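Local atomic coordinates of uncharacterized protein (Pseudomonas aeruginosa, PDB entry 4O5P), a protein that acts as a type VI secretion phospholipase effector, probably hydrolysing phospholipids with a catalytic domain of the alpha/beta-hydrolase clan. Residues A[31-36]-A[414-419]; A[228-233]-A[271-276]; A[330-335]-A[408-413]. One frame throughout, in Å; residues are numbered along the deposited sequence.

Contact 1 of 3, residues A[31-36]-A[414-419]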
loop_
_atom_site.group_PDB
_atom_site.type_symbol
_atom_site.label_atom_id
_atom_site.label_comp_id
_atom_site.label_asym_id
_atom_site.label_seq_id
_atom_site.Cartn_x
_atom_site.Cartn_y
_atom_site.Cartn_z
ATOM N N ILE A 31 18.297 -1.772 24.360
ATOM C CA ILE A 31 19.505 -0.948 24.341
ATOM C C ILE A 31 20.695 -1.788 23.893
ATOM O O ILE A 31 21.435 -1.386 22.998
ATOM C CB ILE A 31 19.766 -0.313 25.722
ATOM C CG1 ILE A 31 18.772 0.827 25.957
ATOM C CG2 ILE A 31 21.203 0.210 25.829
ATOM C CD1 ILE A 31 18.419 1.063 27.406
ATOM N N LEU A 32 20.846 -2.969 24.495
ATOM C CA LEU A 32 21.978 -3.856 24.238
ATOM C C LEU A 32 22.102 -4.199 22.758
ATOM O O LEU A 32 23.215 -4.218 22.203
ATOM C CB LEU A 32 21.887 -5.153 25.067
ATOM C CG LEU A 32 22.032 -5.159 26.602
ATOM C CD1 LEU A 32 22.658 -6.451 27.114
ATOM C CD2 LEU A 32 22.762 -3.934 27.167
ATOM N N LYS A 33 20.961 -4.471 22.125
ATOM C CA LYS A 33 20.928 -4.713 20.683
ATOM C C LYS A 33 21.378 -3.486 19.898
ATOM O O LYS A 33 22.143 -3.599 18.932
ATOM C CB LYS A 33 19.527 -5.145 20.229
ATOM C CG LYS A 33 19.337 -6.642 20.263
ATOM C CD LYS A 33 17.958 -7.062 19.798
ATOM C CE LYS A 33 17.603 -8.396 20.436
ATOM N NZ LYS A 33 16.541 -9.132 19.680
ATOM N N GLN A 34 20.901 -2.314 20.300
ATOM C CA GLN A 34 21.332 -1.093 19.620
ATOM C C GLN A 34 22.838 -0.837 19.708
ATOM O O GLN A 34 23.424 -0.256 18.792
ATOM C CB GLN A 34 20.559 0.103 20.154
ATOM C CG GLN A 34 19.097 0.060 19.758
ATOM C CD GLN A 34 18.245 0.868 20.689
ATOM O OE1 GLN A 34 18.759 1.674 21.459
ATOM N NE2 GLN A 34 16.931 0.649 20.644
ATOM N N GLN A 35 23.459 -1.285 20.800
ATOM C CA GLN A 35 24.876 -1.017 21.048
ATOM C C GLN A 35 25.789 -2.187 20.681
ATOM O O GLN A 35 26.928 -2.251 21.147
ATOM C CB GLN A 35 25.112 -0.682 22.522
ATOM C CG GLN A 35 24.318 0.475 23.087
ATOM C CD GLN A 35 24.501 0.584 24.596
ATOM O OE1 GLN A 35 25.039 -0.327 25.235
ATOM N NE2 GLN A 35 24.060 1.699 25.172
ATOM N N SER A 36 25.308 -3.116 19.860
ATOM C CA SER A 36 26.096 -4.314 19.548
ATOM C C SER A 36 27.342 -3.998 18.710
ATOM O O SER A 36 28.433 -4.536 18.969
ATOM C CB SER A 36 25.234 -5.394 18.874
ATOM O OG SER A 36 24.724 -4.952 17.626
ATOM N N ALA A 414 9.063 -4.875 16.686
ATOM C CA ALA A 414 10.121 -3.953 16.327
ATOM C C ALA A 414 10.994 -3.768 17.560
ATOM O O ALA A 414 12.225 -3.754 17.465
ATOM C CB ALA A 414 9.542 -2.637 15.851
ATOM N N PHE A 415 10.360 -3.695 18.726
ATOM C CA PHE A 415 11.124 -3.457 19.941
ATOM C C PHE A 415 12.048 -4.655 20.184
ATOM O O PHE A 415 13.203 -4.496 20.611
ATOM C CB PHE A 415 10.186 -3.209 21.128
ATOM C CG PHE A 415 10.849 -2.531 22.291
ATOM C CD1 PHE A 415 10.896 -1.146 22.369
ATOM C CD2 PHE A 415 11.443 -3.281 23.303
ATOM C CE1 PHE A 415 11.510 -0.511 23.441
ATOM C CE2 PHE A 415 12.068 -2.652 24.380
ATOM C CZ PHE A 415 12.105 -1.266 24.446
ATOM N N GLU A 416 11.553 -5.845 19.857
ATOM C CA GLU A 416 12.310 -7.062 20.094
ATOM C C GLU A 416 13.502 -7.087 19.175
ATOM O O GLU A 416 14.539 -7.676 19.507
ATOM C CB GLU A 416 11.459 -8.296 19.786
ATOM C CG GLU A 416 11.231 -9.252 20.941
ATOM C CD GLU A 416 12.491 -9.589 21.716
ATOM O OE1 GLU A 416 12.850 -8.811 22.623
ATOM O OE2 GLU A 416 13.114 -10.633 21.430
ATOM N N ALA A 417 13.363 -6.456 18.010
ATOM C CA ALA A 417 14.405 -6.577 16.997
ATOM C C ALA A 417 15.437 -5.469 17.124
ATOM O O ALA A 417 16.384 -5.394 16.339
ATOM C CB ALA A 417 13.790 -6.620 15.589
ATOM N N GLY A 418 15.260 -4.613 18.122
ATOM C CA GLY A 418 16.251 -3.592 18.427
ATOM C C GLY A 418 15.898 -2.190 17.950
ATOM O O GLY A 418 16.754 -1.313 17.925
ATOM N N ALA A 419 14.636 -1.964 17.596
ATOM C CA ALA A 419 14.202 -0.651 17.087
ATOM C C ALA A 419 14.302 0.490 18.109
ATOM O O ALA A 419 13.978 0.309 19.283
ATOM C CB ALA A 419 12.776 -0.740 16.524
#
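Lys33, in the last turn of helix 24-34, sits opposite Gly418 with CA atoms 5.3 Å apart, where the chain leaves helix 403-416 through a Schellman motif. Gly418 has positive phi (103°); Ala414 O takes both Ala417 N and Ala419 N, and Gly418 N returns to Phe415 O. The missing side chain of Gly418 lets Lys33 CB come to 4.0 Å from Gly418 CA, since a CB there would sit tightly against Lys33 CB. The lysine chain, extended beyond CG, runs over the helix end and sets NZ against Glu416 O; the modelled 2.5 Å from Lys33 NZ to Glu416 O is very short, and its exact value is doubtful. Glu416 OE2 stays 4.1 Å from Lys33 NZ, where the opposite charges may attract, though it is beyond a salt bridge. Gln34 CG rests 3.3 Å from Gly418 O, and Gln34 NE2 gives that oxygen a weak hydrogen bond of 3.4 Å. Gln34 OE1 is held by Arg437. Asn30, a turn earlier in helix 24-34, adds bonds to Phe415 O and Ala419 O, while Ala414 and Ala419 pack on strand 225-236 and Ala417 on Phe276 of strand 270-280.

Contact 2 of 3, residues A[228-233]-A[271-276]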
loop_
_atom_site.group_PDB
_atom_site.type_symbol
_atom_site.label_atom_id
_atom_site.label_comp_id
_atom_site.label_asym_id
_atom_site.label_seq_id
_atom_site.Cartn_x
_atom_site.Cartn_y
_atom_site.Cartn_z
ATOM N N ALA A 228 28.565 1.453 11.447
ATOM C CA ALA A 228 27.619 0.745 10.590
ATOM C C ALA A 228 26.350 1.535 10.398
ATOM O O ALA A 228 26.140 2.582 11.027
ATOM C CB ALA A 228 27.272 -0.639 11.175
HETATM N N MSE A 229 25.501 0.998 9.531
HETATM C CA MSE A 229 24.186 1.546 9.306
HETATM C C MSE A 229 23.151 0.460 9.459
HETATM O O MSE A 229 23.200 -0.552 8.772
HETATM C CB MSE A 229 24.111 2.164 7.924
HETATM C CG MSE A 229 24.883 3.451 7.910
HETATM SE SE MSE A 229 24.745 4.532 6.380
HETATM C CE MSE A 229 22.834 4.323 5.885
ATOM N N ARG A 230 22.215 0.697 10.372
ATOM C CA ARG A 230 21.227 -0.292 10.763
ATOM C C ARG A 230 19.848 0.313 10.553
ATOM O O ARG A 230 19.555 1.386 11.094
ATOM C CB ARG A 230 21.433 -0.651 12.230
ATOM C CG ARG A 230 22.857 -1.076 12.559
ATOM C CD ARG A 230 23.219 -2.327 11.807
ATOM N NE ARG A 230 24.596 -2.769 12.040
ATOM C CZ ARG A 230 25.223 -3.655 11.269
ATOM N NH1 ARG A 230 24.597 -4.194 10.225
ATOM N NH2 ARG A 230 26.469 -4.011 11.541
ATOM N N LEU A 231 19.011 -0.366 9.763
ATOM C CA LEU A 231 17.745 0.218 9.305
ATOM C C LEU A 231 16.525 -0.461 9.929
ATOM O O LEU A 231 16.488 -1.674 10.070
ATOM C CB LEU A 231 17.619 0.138 7.780
ATOM C CG LEU A 231 18.618 0.901 6.904
ATOM C CD1 LEU A 231 18.098 1.058 5.504
ATOM C CD2 LEU A 231 18.923 2.242 7.481
ATOM N N TYR A 232 15.539 0.347 10.300
ATOM C CA TYR A 232 14.253 -0.116 10.802
ATOM C C TYR A 232 13.226 0.558 9.903
ATOM O O TYR A 232 13.183 1.793 9.814
ATOM C CB TYR A 232 14.091 0.270 12.278
ATOM C CG TYR A 232 15.360 -0.034 13.046
ATOM C CD1 TYR A 232 16.413 0.878 13.066
ATOM C CD2 TYR A 232 15.531 -1.250 13.694
ATOM C CE1 TYR A 232 17.587 0.598 13.725
ATOM C CE2 TYR A 232 16.716 -1.538 14.360
ATOM C CZ TYR A 232 17.729 -0.608 14.373
ATOM O OH TYR A 232 18.910 -0.877 15.029
ATOM N N ILE A 233 12.436 -0.254 9.199
ATOM C CA ILE A 233 11.602 0.237 8.094
ATOM C C ILE A 233 10.158 -0.211 8.313
ATOM O O ILE A 233 9.917 -1.397 8.511
ATOM C CB ILE A 233 12.067 -0.359 6.732
ATOM C CG1 ILE A 233 13.588 -0.206 6.521
ATOM C CG2 ILE A 233 11.288 0.254 5.571
ATOM C CD1 ILE A 233 14.048 1.186 6.182
ATOM N N PRO A 271 29.218 -1.206 6.734
ATOM C CA PRO A 271 28.264 -2.320 6.761
ATOM C C PRO A 271 26.861 -1.763 6.897
ATOM O O PRO A 271 26.672 -0.785 7.641
ATOM C CB PRO A 271 28.636 -3.070 8.051
ATOM C CG PRO A 271 30.075 -2.748 8.276
ATOM C CD PRO A 271 30.255 -1.334 7.779
ATOM N N ILE A 272 25.903 -2.359 6.190
ATOM C CA ILE A 272 24.513 -1.919 6.254
ATOM C C ILE A 272 23.592 -3.120 6.307
ATOM O O ILE A 272 23.801 -4.127 5.613
ATOM C CB ILE A 272 24.135 -1.008 5.045
ATOM C CG1 ILE A 272 22.724 -0.425 5.207
ATOM C CG2 ILE A 272 24.296 -1.756 3.710
ATOM C CD1 ILE A 272 22.383 0.615 4.137
ATOM N N SER A 273 22.559 -3.016 7.136
ATOM C CA SER A 273 21.562 -4.074 7.216
ATOM C C SER A 273 20.195 -3.485 7.524
ATOM O O SER A 273 20.098 -2.438 8.148
ATOM C CB SER A 273 21.960 -5.045 8.322
ATOM O OG SER A 273 21.812 -4.431 9.593
ATOM N N ILE A 274 19.141 -4.157 7.072
ATOM C CA ILE A 274 17.797 -3.870 7.557
ATOM C C ILE A 274 17.542 -4.781 8.762
ATOM O O ILE A 274 17.269 -5.963 8.606
ATOM C CB ILE A 274 16.724 -4.075 6.458
ATOM C CG1 ILE A 274 16.879 -3.016 5.355
ATOM C CG2 ILE A 274 15.316 -4.007 7.068
ATOM C CD1 ILE A 274 15.946 -3.208 4.140
ATOM N N GLU A 275 17.677 -4.231 9.962
ATOM C CA GLU A 275 17.454 -4.972 11.206
ATOM C C GLU A 275 15.990 -5.396 11.345
ATOM O O GLU A 275 15.694 -6.426 11.972
ATOM C CB GLU A 275 17.818 -4.090 12.398
ATOM C CG GLU A 275 19.294 -3.725 12.506
ATOM C CD GLU A 275 20.170 -4.945 12.629
ATOM O OE1 GLU A 275 20.058 -5.654 13.650
ATOM O OE2 GLU A 275 20.950 -5.215 11.684
ATOM N N PHE A 276 15.078 -4.603 10.770
ATOM C CA PHE A 276 13.646 -4.904 10.886
ATOM C C PHE A 276 12.816 -4.284 9.752
ATOM O O PHE A 276 12.912 -3.092 9.478
ATOM C CB PHE A 276 13.109 -4.425 12.243
ATOM C CG PHE A 276 11.663 -4.807 12.501
ATOM C CD1 PHE A 276 11.346 -6.048 13.056
ATOM C CD2 PHE A 276 10.629 -3.933 12.181
ATOM C CE1 PHE A 276 10.012 -6.408 13.292
ATOM C CE2 PHE A 276 9.302 -4.278 12.404
ATOM C CZ PHE A 276 8.991 -5.513 12.963
#
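Met229 to Tyr232 pair in parallel with Ile272 to Phe276, two neighbouring strands of an alpha/beta-hydrolase sheet joined by a beta-alpha-beta crossover through helix 238-254. Strand 225-236 runs on into a turn resembling the nucleophile elbow of that fold. A beta bulge at Glu275 shifts the register: Leu231 O receives Glu275 N and Phe276 N, both weakly, before Ile233 N regains a regular bond to Phe276 O.

On one face Arg230 bends at chi2 (-63°), which brings CD to 3.4 Å from Ser273 OG. The serine hydroxyl sits between its own backbone N and carbonyl carbon (chi1 70°), where Arg230 NH1 donates to OG at 2.9 Å, the oxygen slightly tilted from the guanidinium plane. Ser273 OG in turn points at Glu275 OE2, at a modelled 2.4 Å that is too short to trust. Glu275 OE2 lies 4.1 Å from Arg230 NH1 with no N-H pointing at it, the two charges merely near each other; the arginine's salt bridge goes from NE to Asp37.

The opposite face is apolar. Met229, a selenomethionine, crosses Ile272 at a slant, its CE 4.1 Å from Ile272 CD1, and Leu231 CB meets Ile274 CG1 as helix 238-254 packs on both.

On the Arg230 and Ser273 face, Tyr232 OH bonds to His66 while the ring runs beside Glu275, Tyr232 CE2 only 3.4 Å from Glu275 CB.

Contact 3 of 3, residues A[330-335]-A[408-413]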
loop_
_atom_site.group_PDB
_atom_site.type_symbol
_atom_site.label_atom_id
_atom_site.label_comp_id
_atom_site.label_asym_id
_atom_site.label_seq_id
_atom_site.Cartn_x
_atom_site.Cartn_y
_atom_site.Cartn_z
ATOM N N ARG A 330 15.009 -9.524 9.820
ATOM C CA ARG A 330 13.682 -9.770 10.390
ATOM C C ARG A 330 12.601 -9.021 9.605
ATOM O O ARG A 330 12.688 -7.804 9.419
ATOM C CB ARG A 330 13.647 -9.313 11.853
ATOM C CG ARG A 330 12.288 -9.488 12.556
ATOM C CD ARG A 330 11.932 -10.963 12.735
ATOM N NE ARG A 330 10.717 -11.137 13.530
ATOM C CZ ARG A 330 10.008 -12.264 13.557
ATOM N NH1 ARG A 330 10.379 -13.296 12.813
ATOM N NH2 ARG A 330 8.924 -12.352 14.309
ATOM N N CYS A 331 11.578 -9.749 9.163
ATOM C CA CYS A 331 10.420 -9.119 8.540
ATOM C C CYS A 331 9.115 -9.660 9.115
ATOM O O CYS A 331 8.912 -10.877 9.184
ATOM C CB CYS A 331 10.432 -9.307 7.023
ATOM S SG CYS A 331 8.983 -8.571 6.180
ATOM N N VAL A 332 8.243 -8.749 9.544
ATOM C CA VAL A 332 6.925 -9.117 10.049
ATOM C C VAL A 332 5.850 -8.492 9.146
ATOM O O VAL A 332 5.847 -7.284 8.952
ATOM C CB VAL A 332 6.718 -8.605 11.477
ATOM C CG1 VAL A 332 5.259 -8.792 11.893
ATOM C CG2 VAL A 332 7.694 -9.303 12.475
ATOM N N HIS A 333 4.946 -9.306 8.600
ATOM C CA HIS A 333 3.878 -8.790 7.732
ATOM C C HIS A 333 2.508 -9.146 8.302
ATOM O O HIS A 333 2.145 -10.306 8.368
ATOM C CB HIS A 333 3.997 -9.415 6.342
ATOM C CG HIS A 333 3.123 -8.779 5.300
ATOM N ND1 HIS A 333 2.737 -9.445 4.157
ATOM C CD2 HIS A 333 2.598 -7.533 5.201
ATOM C CE1 HIS A 333 2.014 -8.639 3.398
ATOM N NE2 HIS A 333 1.911 -7.473 4.010
ATOM N N LEU A 334 1.749 -8.134 8.687
ATOM C CA LEU A 334 0.422 -8.309 9.223
ATOM C C LEU A 334 -0.537 -8.020 8.084
ATOM O O LEU A 334 -0.459 -6.945 7.480
ATOM C CB LEU A 334 0.212 -7.303 10.360
ATOM C CG LEU A 334 1.269 -7.355 11.468
ATOM C CD1 LEU A 334 0.910 -6.420 12.595
ATOM C CD2 LEU A 334 1.475 -8.798 11.990
ATOM N N VAL A 335 -1.434 -8.968 7.796
ATOM C CA VAL A 335 -2.347 -8.852 6.655
ATOM C C VAL A 335 -3.829 -8.902 7.045
ATOM O O VAL A 335 -4.198 -9.526 8.037
ATOM C CB VAL A 335 -2.043 -9.931 5.575
ATOM C CG1 VAL A 335 -0.528 -9.974 5.263
ATOM C CG2 VAL A 335 -2.498 -11.304 6.032
ATOM N N GLN A 408 0.140 -2.435 18.271
ATOM C CA GLN A 408 0.916 -2.879 19.419
ATOM C C GLN A 408 1.778 -4.071 19.020
ATOM O O GLN A 408 2.966 -4.167 19.399
ATOM C CB GLN A 408 0.007 -3.206 20.607
ATOM C CG GLN A 408 -0.505 -1.963 21.332
ATOM C CD GLN A 408 -0.932 -2.243 22.774
ATOM O OE1 GLN A 408 -0.799 -3.364 23.271
ATOM N NE2 GLN A 408 -1.450 -1.214 23.452
ATOM N N HIS A 409 1.210 -4.941 18.195
ATOM C CA HIS A 409 1.932 -6.147 17.845
ATOM C C HIS A 409 3.203 -5.711 17.122
ATOM O O HIS A 409 4.309 -6.190 17.437
ATOM C CB HIS A 409 1.056 -7.077 16.995
ATOM C CG HIS A 409 1.730 -8.345 16.571
ATOM N ND1 HIS A 409 1.105 -9.288 15.784
ATOM C CD2 HIS A 409 2.975 -8.827 16.817
ATOM C CE1 HIS A 409 1.937 -10.291 15.557
ATOM N NE2 HIS A 409 3.081 -10.031 16.166
HETATM N N MSE A 410 3.053 -4.742 16.213
HETATM C CA MSE A 410 4.161 -4.397 15.346
HETATM C C MSE A 410 5.201 -3.776 16.244
HETATM O O MSE A 410 6.402 -4.084 16.143
HETATM C CB MSE A 410 3.730 -3.417 14.234
HETATM C CG MSE A 410 4.864 -3.131 13.251
HETATM SE SE MSE A 410 5.314 -4.721 12.206
HETATM C CE MSE A 410 3.923 -4.526 10.872
ATOM N N TYR A 411 4.713 -2.973 17.192
ATOM C CA TYR A 411 5.600 -2.284 18.103
ATOM C C TYR A 411 6.467 -3.318 18.801
ATOM O O TYR A 411 7.707 -3.204 18.815
ATOM C CB TYR A 411 4.782 -1.480 19.114
ATOM C CG TYR A 411 5.608 -0.822 20.181
ATOM C CD1 TYR A 411 6.128 0.451 20.004
ATOM C CD2 TYR A 411 5.859 -1.475 21.381
ATOM C CE1 TYR A 411 6.887 1.055 21.009
ATOM C CE2 TYR A 411 6.605 -0.892 22.371
ATOM C CZ TYR A 411 7.120 0.363 22.190
ATOM O OH TYR A 411 7.873 0.915 23.209
ATOM N N ALA A 412 5.824 -4.367 19.315
ATOM C CA ALA A 412 6.541 -5.324 20.149
ATOM C C ALA A 412 7.600 -5.990 19.297
ATOM O O ALA A 412 8.759 -6.138 19.730
ATOM C CB ALA A 412 5.588 -6.356 20.749
ATOM N N GLU A 413 7.227 -6.326 18.058
ATOM C CA GLU A 413 8.143 -7.044 17.177
ATOM C C GLU A 413 9.339 -6.150 16.951
ATOM O O GLU A 413 10.484 -6.586 17.106
ATOM C CB GLU A 413 7.478 -7.391 15.832
ATOM C CG GLU A 413 6.311 -8.381 15.952
ATOM C CD GLU A 413 6.786 -9.807 16.035
ATOM O OE1 GLU A 413 5.922 -10.715 15.986
ATOM O OE2 GLU A 413 8.028 -10.024 16.129
HETATM O O HOH W 1 10.599 -9.138 15.719
HETATM O O HOH W 2 6.371 -13.430 15.725
#
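Bends at chi2 bring Arg330 and Glu413 together, swinging Arg330 CD round (67°) and turning the Glu413 carboxylate carbon CD (-82°) toward the strand. Arg330 NH2 donates to Glu413 OE2 in a nearly straight salt bridge of 3.1 Å: the oxygen lies in the guanidinium plane, whereas the nitrogen approaches from above the carboxylate plane. One water accepts from Arg330 NE and donates to Glu413 OE2 and Glu413 O; a second donates to Glu413 OE1. One turn back, His409 NE2 reaches the anti lone pair of Glu413 OE1 at 2.9 Å, its ND1 being bound to Tyr375.

Helix 403-416 runs nearly antiparallel to strand 331-336, covering one face of the parallel sheet as in alpha/beta-hydrolase folds. A methyl, Val332 CG2, lies against the acid's stem and 3.7 Å from Glu413 CD. Apolar packing comes from the doubly bent selenomethionine Met410, its SE 4.1 Å from Val332 CG1 and its CE 3.9 Å from Leu334 CG. Leu334 CD2 touches the His409 ring.

Arg330 and one water hold Glu413 OE2, His409 and the other water OE1, which should restrain the carboxylate's rotation and probably keeps it ionised.

Overall arrangement
Helix 403-416 connects contacts 1 and 3: its middle lies on strand 331-336 in contact 3, and its end meets helix 24-34 in contact 1. Contacts 2 and 3 share one sheet, since strands 270-280 and 331-336 are neighbours there. Phe276 links all three, its ring touching Ala417, Arg330, Val332 and Glu413. Contact 2 is buried and rests on backbone hydrogen bonds between strands, and contact 3, also buried, joins helix to sheet mainly by side chains, apolar ones beside a hydrated salt bridge. Contact 1, partly buried and smallest in area, instead directs long polar side chains at carbonyl oxygens of a helix end.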